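Local coordinates for protein papain-like protease (Human betacoronavirus 2c EMC/2012, PDB 4RNA) that probably cleaves the viral polyprotein as a cysteine protease of the coronavirus papain-like family, folded with a zinc-bearing fingers region and an N-terminal ubiquitin-like domain, at residues V8-D13 with L56-N61; V35-A40 with N52-Y57; Q237-T242 with Y319-N324. All blocks are in the same frame, centred on the assembly; numbering follows the deposited sequence.

Contact 1 of 3, residues V8-D13 with L56-N61; sequences VLVTVD and LYLADN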
loop_
_atom_site.group_PDB
_atom_site.type_symbol
_atom_site.label_atom_id
_atom_site.label_comp_id
_atom_site.label_asym_id
_atom_site.label_seq_id
_atom_site.Cartn_x
_atom_site.Cartn_y
_atom_site.Cartn_z
ATOM N N VAL A 8 30.414 2.290 -16.257
ATOM C CA VAL A 8 29.005 1.919 -16.500
ATOM C C VAL A 8 28.203 3.185 -16.363
ATOM O O VAL A 8 28.629 4.107 -15.659
ATOM C CB VAL A 8 28.467 0.918 -15.463
ATOM C CG1 VAL A 8 29.052 -0.483 -15.702
ATOM C CG2 VAL A 8 28.715 1.411 -14.043
ATOM N N LEU A 9 27.020 3.180 -16.978
ATOM C CA LEU A 9 26.119 4.340 -16.853
ATOM C C LEU A 9 24.998 3.876 -15.907
ATOM O O LEU A 9 24.333 2.839 -16.115
ATOM C CB LEU A 9 25.512 4.734 -18.216
ATOM C CG LEU A 9 26.507 5.299 -19.273
ATOM C CD1 LEU A 9 25.811 5.531 -20.615
ATOM C CD2 LEU A 9 27.190 6.563 -18.828
ATOM N N VAL A 10 24.820 4.631 -14.867
ATOM C CA VAL A 10 23.870 4.290 -13.837
ATOM C C VAL A 10 22.648 5.184 -13.917
ATOM O O VAL A 10 22.768 6.438 -13.922
ATOM C CB VAL A 10 24.593 4.324 -12.460
ATOM C CG1 VAL A 10 23.600 4.054 -11.349
ATOM C CG2 VAL A 10 25.654 3.156 -12.440
ATOM N N THR A 11 21.460 4.589 -13.880
ATOM C CA THR A 11 20.250 5.444 -13.919
ATOM C C THR A 11 19.172 4.869 -12.974
ATOM O O THR A 11 19.168 3.670 -12.657
ATOM C CB THR A 11 19.724 5.552 -15.398
ATOM O OG1 THR A 11 18.587 6.393 -15.507
ATOM C CG2 THR A 11 19.207 4.089 -15.869
ATOM N N VAL A 12 18.277 5.714 -12.522
ATOM C CA VAL A 12 17.012 5.264 -11.908
ATOM C C VAL A 12 15.780 5.558 -12.771
ATOM O O VAL A 12 14.638 5.125 -12.464
ATOM C CB VAL A 12 16.778 5.847 -10.502
ATOM C CG1 VAL A 12 17.941 5.597 -9.573
ATOM C CG2 VAL A 12 16.425 7.374 -10.542
ATOM N N ASP A 13 15.992 6.251 -13.876
ATOM C CA ASP A 13 14.864 6.731 -14.661
ATOM C C ASP A 13 14.982 6.516 -16.166
ATOM O O ASP A 13 13.997 6.694 -16.878
ATOM C CB ASP A 13 14.582 8.206 -14.337
ATOM C CG ASP A 13 15.729 9.140 -14.742
ATOM O OD1 ASP A 13 16.736 8.680 -15.307
ATOM O OD2 ASP A 13 15.575 10.354 -14.552
ATOM N N LEU A 56 23.165 0.619 -16.189
ATOM C CA LEU A 56 22.657 -0.162 -15.052
ATOM C C LEU A 56 21.538 0.551 -14.353
ATOM O O LEU A 56 21.570 1.797 -14.178
ATOM C CB LEU A 56 23.762 -0.473 -14.030
ATOM C CG LEU A 56 24.909 -1.365 -14.472
ATOM C CD1 LEU A 56 25.875 -1.422 -13.276
ATOM C CD2 LEU A 56 24.422 -2.780 -14.902
ATOM N N TYR A 57 20.555 -0.244 -13.919
ATOM C CA TYR A 57 19.419 0.319 -13.176
ATOM C C TYR A 57 19.664 0.239 -11.690
ATOM O O TYR A 57 19.707 -0.793 -11.148
ATOM C CB TYR A 57 18.115 -0.386 -13.579
ATOM C CG TYR A 57 17.548 0.345 -14.708
ATOM C CD1 TYR A 57 17.938 0.050 -16.011
ATOM C CD2 TYR A 57 16.673 1.420 -14.475
ATOM C CE1 TYR A 57 17.443 0.803 -17.076
ATOM C CE2 TYR A 57 16.142 2.144 -15.531
ATOM C CZ TYR A 57 16.560 1.852 -16.809
ATOM O OH TYR A 57 16.012 2.604 -17.820
ATOM N N LEU A 58 19.891 1.348 -11.017
ATOM C CA LEU A 58 20.218 1.296 -9.568
ATOM C C LEU A 58 18.915 1.282 -8.721
ATOM O O LEU A 58 17.956 2.007 -9.039
ATOM C CB LEU A 58 21.068 2.520 -9.162
ATOM C CG LEU A 58 21.558 2.575 -7.690
ATOM C CD1 LEU A 58 22.513 1.403 -7.262
ATOM C CD2 LEU A 58 22.287 3.894 -7.529
ATOM N N ALA A 59 18.841 0.448 -7.674
ATOM C CA ALA A 59 17.581 0.330 -6.860
ATOM C C ALA A 59 17.770 0.965 -5.454
ATOM O O ALA A 59 16.793 1.191 -4.766
ATOM C CB ALA A 59 17.081 -1.119 -6.747
ATOM N N ASP A 60 19.009 1.251 -5.012
ATOM C CA ASP A 60 19.210 1.814 -3.635
ATOM C C ASP A 60 20.558 2.408 -3.585
ATOM O O ASP A 60 21.278 2.339 -4.562
ATOM C CB ASP A 60 18.941 0.809 -2.456
ATOM C CG ASP A 60 19.883 -0.448 -2.483
ATOM O OD1 ASP A 60 21.027 -0.359 -3.030
ATOM O OD2 ASP A 60 19.471 -1.524 -1.930
ATOM N N ASN A 61 20.859 3.142 -2.511
ATOM C CA ASN A 61 22.055 3.966 -2.494
ATOM C C ASN A 61 22.161 5.124 -3.441
ATOM O O ASN A 61 23.254 5.333 -3.947
ATOM C CB ASN A 61 23.283 3.134 -2.795
ATOM C CG ASN A 61 23.746 2.492 -1.612
ATOM O OD1 ASN A 61 23.766 1.261 -1.565
ATOM N ND2 ASN A 61 23.985 3.289 -0.566
#
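The carbonyl oxygen of L56 is held from strand 8-11 by two residues: T11 N donates to L56 O at 2.8 Å, and V10 CA adds a weaker CA-H...O contact to L56 O at 3.4 Å. The ladder continues as L58 N donates to T11 O at 2.9 Å. These strands are the parallel central pair of the mixed 2-1-5-3-4 sheet, the beta-grasp order of the N-terminal ubiquitin-like domain. On one face T11 CG2 sits over the Y57 ring, 3.7 Å from its centroid, a CH-pi contact offset toward the rim. Threonine suits this place because its two branches do different work: with OG1 anti to the backbone N (chi1 -178°), the hydroxyl accepts from D13 N in an ST turn and bonds N16 O, while the methyl goes to the ring. On the other face the side chains of V10 and L56 meet their neighbours through aliphatic carbons, which suits branched apolar residues to this buried place. V10 CG1 packs on L58 CB at 3.7 Å, with E66 of helix 64-74 lying against both residues, and L56 CD1 meets V8 CG2 at 4.1 Å.

Contact 2 of 3, residues V35-A40 with N52-Y57; sequences VFFNGA and NGHSLY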
loop_
_atom_site.group_PDB
_atom_site.type_symbol
_atom_site.label_atom_id
_atom_site.label_comp_id
_atom_site.label_asym_id
_atom_site.label_seq_id
_atom_site.Cartn_x
_atom_site.Cartn_y
_atom_site.Cartn_z
ATOM N N VAL A 35 21.591 -3.436 -8.018
ATOM C CA VAL A 35 21.553 -3.005 -9.436
ATOM C C VAL A 35 20.911 -4.070 -10.300
ATOM O O VAL A 35 21.145 -5.292 -10.126
ATOM C CB VAL A 35 22.979 -2.696 -10.018
ATOM C CG1 VAL A 35 23.524 -1.361 -9.538
ATOM C CG2 VAL A 35 23.925 -3.823 -9.676
ATOM N N PHE A 36 20.140 -3.602 -11.268
ATOM C CA PHE A 36 19.495 -4.564 -12.206
ATOM C C PHE A 36 20.081 -4.317 -13.585
ATOM O O PHE A 36 20.351 -3.155 -13.970
ATOM C CB PHE A 36 17.981 -4.311 -12.293
ATOM C CG PHE A 36 17.213 -4.882 -11.133
ATOM C CD1 PHE A 36 17.421 -4.409 -9.869
ATOM C CD2 PHE A 36 16.363 -6.007 -11.327
ATOM C CE1 PHE A 36 16.727 -4.946 -8.776
ATOM C CE2 PHE A 36 15.650 -6.546 -10.256
ATOM C CZ PHE A 36 15.860 -6.025 -8.977
ATOM N N PHE A 37 20.186 -5.386 -14.362
ATOM C CA PHE A 37 20.586 -5.294 -15.759
ATOM C C PHE A 37 19.741 -6.251 -16.564
ATOM O O PHE A 37 19.662 -7.458 -16.259
ATOM C CB PHE A 37 22.059 -5.670 -15.927
ATOM C CG PHE A 37 22.516 -5.706 -17.368
ATOM C CD1 PHE A 37 22.833 -4.521 -18.049
ATOM C CD2 PHE A 37 22.634 -6.925 -18.051
ATOM C CE1 PHE A 37 23.258 -4.550 -19.385
ATOM C CE2 PHE A 37 23.044 -6.958 -19.385
ATOM C CZ PHE A 37 23.365 -5.775 -20.052
ATOM N N ASN A 38 19.097 -5.704 -17.581
ATOM C CA ASN A 38 18.246 -6.469 -18.457
ATOM C C ASN A 38 17.267 -7.303 -17.650
ATOM O O ASN A 38 17.008 -8.448 -17.953
ATOM C CB ASN A 38 19.091 -7.339 -19.395
ATOM C CG ASN A 38 18.356 -7.678 -20.676
ATOM O OD1 ASN A 38 17.802 -6.790 -21.334
ATOM N ND2 ASN A 38 18.328 -8.962 -21.031
ATOM N N GLY A 39 16.704 -6.711 -16.612
ATOM C CA GLY A 39 15.681 -7.402 -15.848
ATOM C C GLY A 39 16.143 -8.303 -14.701
ATOM O O GLY A 39 15.308 -8.770 -13.960
ATOM N N ALA A 40 17.449 -8.532 -14.516
ATOM C CA ALA A 40 17.905 -9.357 -13.410
ATOM C C ALA A 40 18.661 -8.519 -12.411
ATOM O O ALA A 40 19.370 -7.609 -12.814
ATOM C CB ALA A 40 18.822 -10.442 -13.930
ATOM N N ASN A 52 31.207 -3.235 -19.709
ATOM C CA ASN A 52 31.797 -1.870 -19.874
ATOM C C ASN A 52 30.999 -1.013 -20.856
ATOM O O ASN A 52 30.560 -1.483 -21.900
ATOM C CB ASN A 52 33.254 -1.988 -20.324
ATOM C CG ASN A 52 33.929 -0.644 -20.503
ATOM O OD1 ASN A 52 34.147 0.106 -19.543
ATOM N ND2 ASN A 52 34.319 -0.351 -21.752
ATOM N N GLY A 53 30.746 0.254 -20.517
ATOM C CA GLY A 53 29.889 1.060 -21.366
ATOM C C GLY A 53 28.386 0.819 -21.334
ATOM O O GLY A 53 27.639 1.583 -21.940
ATOM N N HIS A 54 27.931 -0.228 -20.643
ATOM C CA HIS A 54 26.479 -0.510 -20.480
ATOM C C HIS A 54 25.805 0.313 -19.397
ATOM O O HIS A 54 26.470 0.889 -18.502
ATOM C CB HIS A 54 26.245 -1.983 -20.211
ATOM C CG HIS A 54 26.380 -2.837 -21.429
ATOM N ND1 HIS A 54 25.312 -3.223 -22.169
ATOM C CD2 HIS A 54 27.508 -3.356 -22.059
ATOM C CE1 HIS A 54 25.737 -3.981 -23.201
ATOM N NE2 HIS A 54 27.081 -4.059 -23.138
ATOM N N SER A 55 24.478 0.376 -19.507
ATOM C CA SER A 55 23.573 1.059 -18.561
ATOM C C SER A 55 23.097 0.152 -17.444
ATOM O O SER A 55 22.642 -0.932 -17.728
ATOM C CB SER A 55 22.331 1.562 -19.295
ATOM O OG SER A 55 22.655 2.824 -19.820
ATOM N N LEU A 56 23.165 0.619 -16.189
ATOM C CA LEU A 56 22.657 -0.162 -15.052
ATOM C C LEU A 56 21.538 0.551 -14.353
ATOM O O LEU A 56 21.570 1.797 -14.178
ATOM C CB LEU A 56 23.762 -0.473 -14.030
ATOM C CG LEU A 56 24.909 -1.365 -14.472
ATOM C CD1 LEU A 56 25.875 -1.422 -13.276
ATOM C CD2 LEU A 56 24.422 -2.780 -14.902
ATOM N N TYR A 57 20.555 -0.244 -13.919
ATOM C CA TYR A 57 19.419 0.319 -13.176
ATOM C C TYR A 57 19.664 0.239 -11.690
ATOM O O TYR A 57 19.707 -0.793 -11.148
ATOM C CB TYR A 57 18.115 -0.386 -13.579
ATOM C CG TYR A 57 17.548 0.345 -14.708
ATOM C CD1 TYR A 57 17.938 0.050 -16.011
ATOM C CD2 TYR A 57 16.673 1.420 -14.475
ATOM C CE1 TYR A 57 17.443 0.803 -17.076
ATOM C CE2 TYR A 57 16.142 2.144 -15.531
ATOM C CZ TYR A 57 16.560 1.852 -16.809
ATOM O OH TYR A 57 16.012 2.604 -17.820
#
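An antiparallel pairing within the ubiquitin-like beta-grasp sheet forms where strand 35-37 lies beside strand 55-58, with F36 and Y57 as a hydrogen-bonded pair. F36 N donates to Y57 O at 2.8 Å and Y57 N returns a bond to F36 O at 2.9 Å. The strand then reverses through a type I' turn from F37 to A40, whose left-handed central backbone suits asparagine and glycine, here N38 and G39. F37 has the largest share of the contact. Its CG stands anti to the backbone N (chi1 175°). The ring turns an edge to the face of H54 in an offset edge-to-face pair, planes at 81° and centroids 5.5 Å apart. F37 CE1 comes within 3.7 Å of H54 ND1, and S55 O lies in the ring plane 3.6 Å from F37 CD1, where the slightly positive ring hydrogens suit a carbonyl. L56 CD2 packs against F37 CB at 3.9 Å, the two side chains crossing at about a right angle. Around the pair, V35 and L56 rest on Y28 of helix 28-31, F36 meets H83 and Y86 of helix 81-92, and strand 5-11 flanks strand 55-58 on its other edge.

Contact 3 of 3, residues Q237-T242 with Y319-N324; sequences QLVEHT and YSSDCN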
loop_
_atom_site.group_PDB
_atom_site.type_symbol
_atom_site.label_atom_id
_atom_site.label_comp_id
_atom_site.label_asym_id
_atom_site.label_seq_id
_atom_site.Cartn_x
_atom_site.Cartn_y
_atom_site.Cartn_z
ATOM N N GLN A 237 -28.689 14.091 1.523
ATOM C CA GLN A 237 -29.082 13.761 0.154
ATOM C C GLN A 237 -28.188 14.377 -0.881
ATOM O O GLN A 237 -27.761 15.527 -0.732
ATOM C CB GLN A 237 -30.578 14.147 -0.089
ATOM C CG GLN A 237 -31.130 13.794 -1.452
ATOM C CD GLN A 237 -32.633 14.023 -1.534
ATOM O OE1 GLN A 237 -33.364 13.909 -0.529
ATOM N NE2 GLN A 237 -33.088 14.393 -2.724
ATOM N N LEU A 238 -27.902 13.622 -1.954
ATOM C CA LEU A 238 -27.247 14.200 -3.140
ATOM C C LEU A 238 -28.144 15.252 -3.913
ATOM O O LEU A 238 -29.239 14.948 -4.362
ATOM C CB LEU A 238 -26.801 13.048 -4.067
ATOM C CG LEU A 238 -25.987 13.457 -5.309
ATOM C CD1 LEU A 238 -24.639 14.161 -4.990
ATOM C CD2 LEU A 238 -25.799 12.200 -6.174
ATOM N N VAL A 239 -27.708 16.509 -4.009
ATOM C CA VAL A 239 -28.553 17.492 -4.675
ATOM C C VAL A 239 -28.021 17.959 -6.061
ATOM O O VAL A 239 -28.788 18.456 -6.922
ATOM C CB VAL A 239 -28.838 18.704 -3.768
ATOM C CG1 VAL A 239 -29.766 18.256 -2.613
ATOM C CG2 VAL A 239 -27.529 19.304 -3.261
ATOM N N GLU A 240 -26.731 17.761 -6.305
ATOM C CA GLU A 240 -26.223 18.088 -7.648
ATOM C C GLU A 240 -25.072 17.161 -8.004
ATOM O O GLU A 240 -24.254 16.803 -7.157
ATOM C CB GLU A 240 -25.785 19.547 -7.723
ATOM C CG GLU A 240 -25.730 20.071 -9.136
ATOM C CD GLU A 240 -24.453 20.842 -9.390
ATOM O OE1 GLU A 240 -23.588 20.351 -10.163
ATOM O OE2 GLU A 240 -24.295 21.925 -8.784
ATOM N N HIS A 241 -25.032 16.762 -9.264
ATOM C CA HIS A 241 -24.038 15.805 -9.716
ATOM C C HIS A 241 -23.720 16.008 -11.173
ATOM O O HIS A 241 -24.566 15.829 -12.036
ATOM C CB HIS A 241 -24.501 14.386 -9.443
ATOM C CG HIS A 241 -23.373 13.429 -9.254
ATOM N ND1 HIS A 241 -23.552 12.079 -9.149
ATOM C CD2 HIS A 241 -22.001 13.658 -9.132
ATOM C CE1 HIS A 241 -22.346 11.488 -8.942
ATOM N NE2 HIS A 241 -21.398 12.448 -8.957
ATOM N N THR A 242 -22.480 16.358 -11.466
ATOM C CA THR A 242 -22.111 16.534 -12.854
ATOM C C THR A 242 -20.724 15.928 -13.090
ATOM O O THR A 242 -19.738 16.374 -12.499
ATOM C CB THR A 242 -22.198 18.022 -13.270
ATOM O OG1 THR A 242 -21.532 18.148 -14.526
ATOM C CG2 THR A 242 -21.478 18.904 -12.287
ATOM N N TYR A 319 -27.152 15.860 -12.990
ATOM C CA TYR A 319 -28.296 15.759 -12.083
ATOM C C TYR A 319 -28.378 16.993 -11.202
ATOM O O TYR A 319 -27.363 17.511 -10.715
ATOM C CB TYR A 319 -28.117 14.543 -11.227
ATOM C CG TYR A 319 -29.156 14.360 -10.159
ATOM C CD1 TYR A 319 -30.501 14.031 -10.491
ATOM C CD2 TYR A 319 -28.797 14.456 -8.805
ATOM C CE1 TYR A 319 -31.464 13.830 -9.492
ATOM C CE2 TYR A 319 -29.757 14.267 -7.794
ATOM C CZ TYR A 319 -31.066 13.940 -8.139
ATOM O OH TYR A 319 -31.990 13.769 -7.141
ATOM N N SER A 320 -29.604 17.473 -11.051
ATOM C CA SER A 320 -29.975 18.451 -10.020
ATOM C C SER A 320 -31.265 17.996 -9.322
ATOM O O SER A 320 -32.255 17.671 -10.013
ATOM C CB SER A 320 -30.205 19.820 -10.692
ATOM O OG SER A 320 -30.418 20.775 -9.703
ATOM N N SER A 321 -31.304 17.924 -7.981
ATOM C CA SER A 321 -32.465 17.224 -7.348
ATOM C C SER A 321 -33.702 18.086 -7.382
ATOM O O SER A 321 -33.613 19.306 -7.355
ATOM C CB SER A 321 -32.214 16.753 -5.902
ATOM O OG SER A 321 -31.844 17.877 -5.154
ATOM N N ASP A 322 -34.861 17.460 -7.473
ATOM C CA ASP A 322 -36.070 18.258 -7.580
ATOM C C ASP A 322 -37.229 17.634 -6.817
ATOM O O ASP A 322 -37.475 16.441 -6.923
ATOM C CB ASP A 322 -36.428 18.509 -9.051
ATOM C CG ASP A 322 -37.042 19.882 -9.270
ATOM O OD1 ASP A 322 -36.422 20.893 -8.860
ATOM O OD2 ASP A 322 -38.142 19.946 -9.851
ATOM N N CYS A 323 -37.910 18.449 -6.023
ATOM C CA CYS A 323 -39.071 18.000 -5.253
ATOM C C CYS A 323 -39.920 19.240 -4.926
ATOM O O CYS A 323 -39.407 20.389 -5.019
ATOM C CB CYS A 323 -38.613 17.283 -3.972
ATOM S SG CYS A 323 -37.727 18.396 -2.850
ATOM N N ASN A 324 -41.198 19.038 -4.571
ATOM C CA ASN A 324 -42.087 20.192 -4.272
ATOM C C ASN A 324 -42.110 21.328 -5.333
ATOM O O ASN A 324 -42.087 22.538 -5.012
ATOM C CB ASN A 324 -41.757 20.787 -2.897
ATOM C CG ASN A 324 -41.943 19.783 -1.784
ATOM O OD1 ASN A 324 -42.711 18.788 -1.920
ATOM N ND2 ASN A 324 -41.227 19.994 -0.693
ATOM O OXT ASN A 324 -42.123 21.044 -6.524
HETATM O O HOH W 1 -31.064 13.089 -4.778
HETATM O O HOH W 2 -30.892 20.364 -6.770
#
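Y319 reaches across strand 237-242 with the whole length of its side chain. Its CB packs on H241 CB at 4.0 Å, the two residues forming an antiparallel hydrogen-bonded pair in which H241 N donates to Y319 O at 2.8 Å and Y319 N donates to H241 O. CG stands anti to the backbone N (chi1 175°), and the ring beyond it presents CE2 to L238 O at 3.5 Å, the oxygen lying in the ring plane at the edge. S321 N stands above one face, toward the rim, and R221 makes a cation-pi contact with the ring. At the tip, Y319 OH donates to a water at 2.6 Å; that water also accepts from Q237 NE2 and donates to L238 O at 2.6 Å. Tyrosine thus combines a ring edge packed beside L238 O with a hydroxyl that gives the water a donor.

Next along, V239 and E240 both face V188 of strand 186-193 as a classic beta bulge. Within the bulge, V239 O is gripped by S321 N at 2.8 Å, by a second water at 2.8 Å, and by a CA-H...O contact from S320. This water links V239 O to S320 OG and S321 O. The small S321 side chain comes close in, its OG 3.3 Å from V239 CG1. Strand 233-242 belongs to the fingers sheet, whose neighbouring strand 186-193 ends at the zinc ligand C193. Backbone and water bonds, not ion pairs, join the two segments, so the pairing probably owes little to complementary charge, and water completes the bonding of L238 O and V239 O.

Overall arrangement
Contacts 1 and 2 share strand 55-58, taking it from its two edges: 8-13 runs parallel to it, 35-40 antiparallel, and L56 and Y57 serve both. Their centres lie about 8 Å apart in one sheet. Contact 1, in the middle of that sheet, is buried and mainly aliphatic; contact 2, nearer the sheet's edge, is partly buried and relies on an aromatic pair that includes the exposed H54. Contact 3 is remote, its centre about 54 Å from that of contact 1 and on the opposite side of the chain's centre. It pairs strands 233-242 and 318-320 within the fingers sheet, just before the C-terminal tail, and there ordered waters take a share of the bonding between the strands.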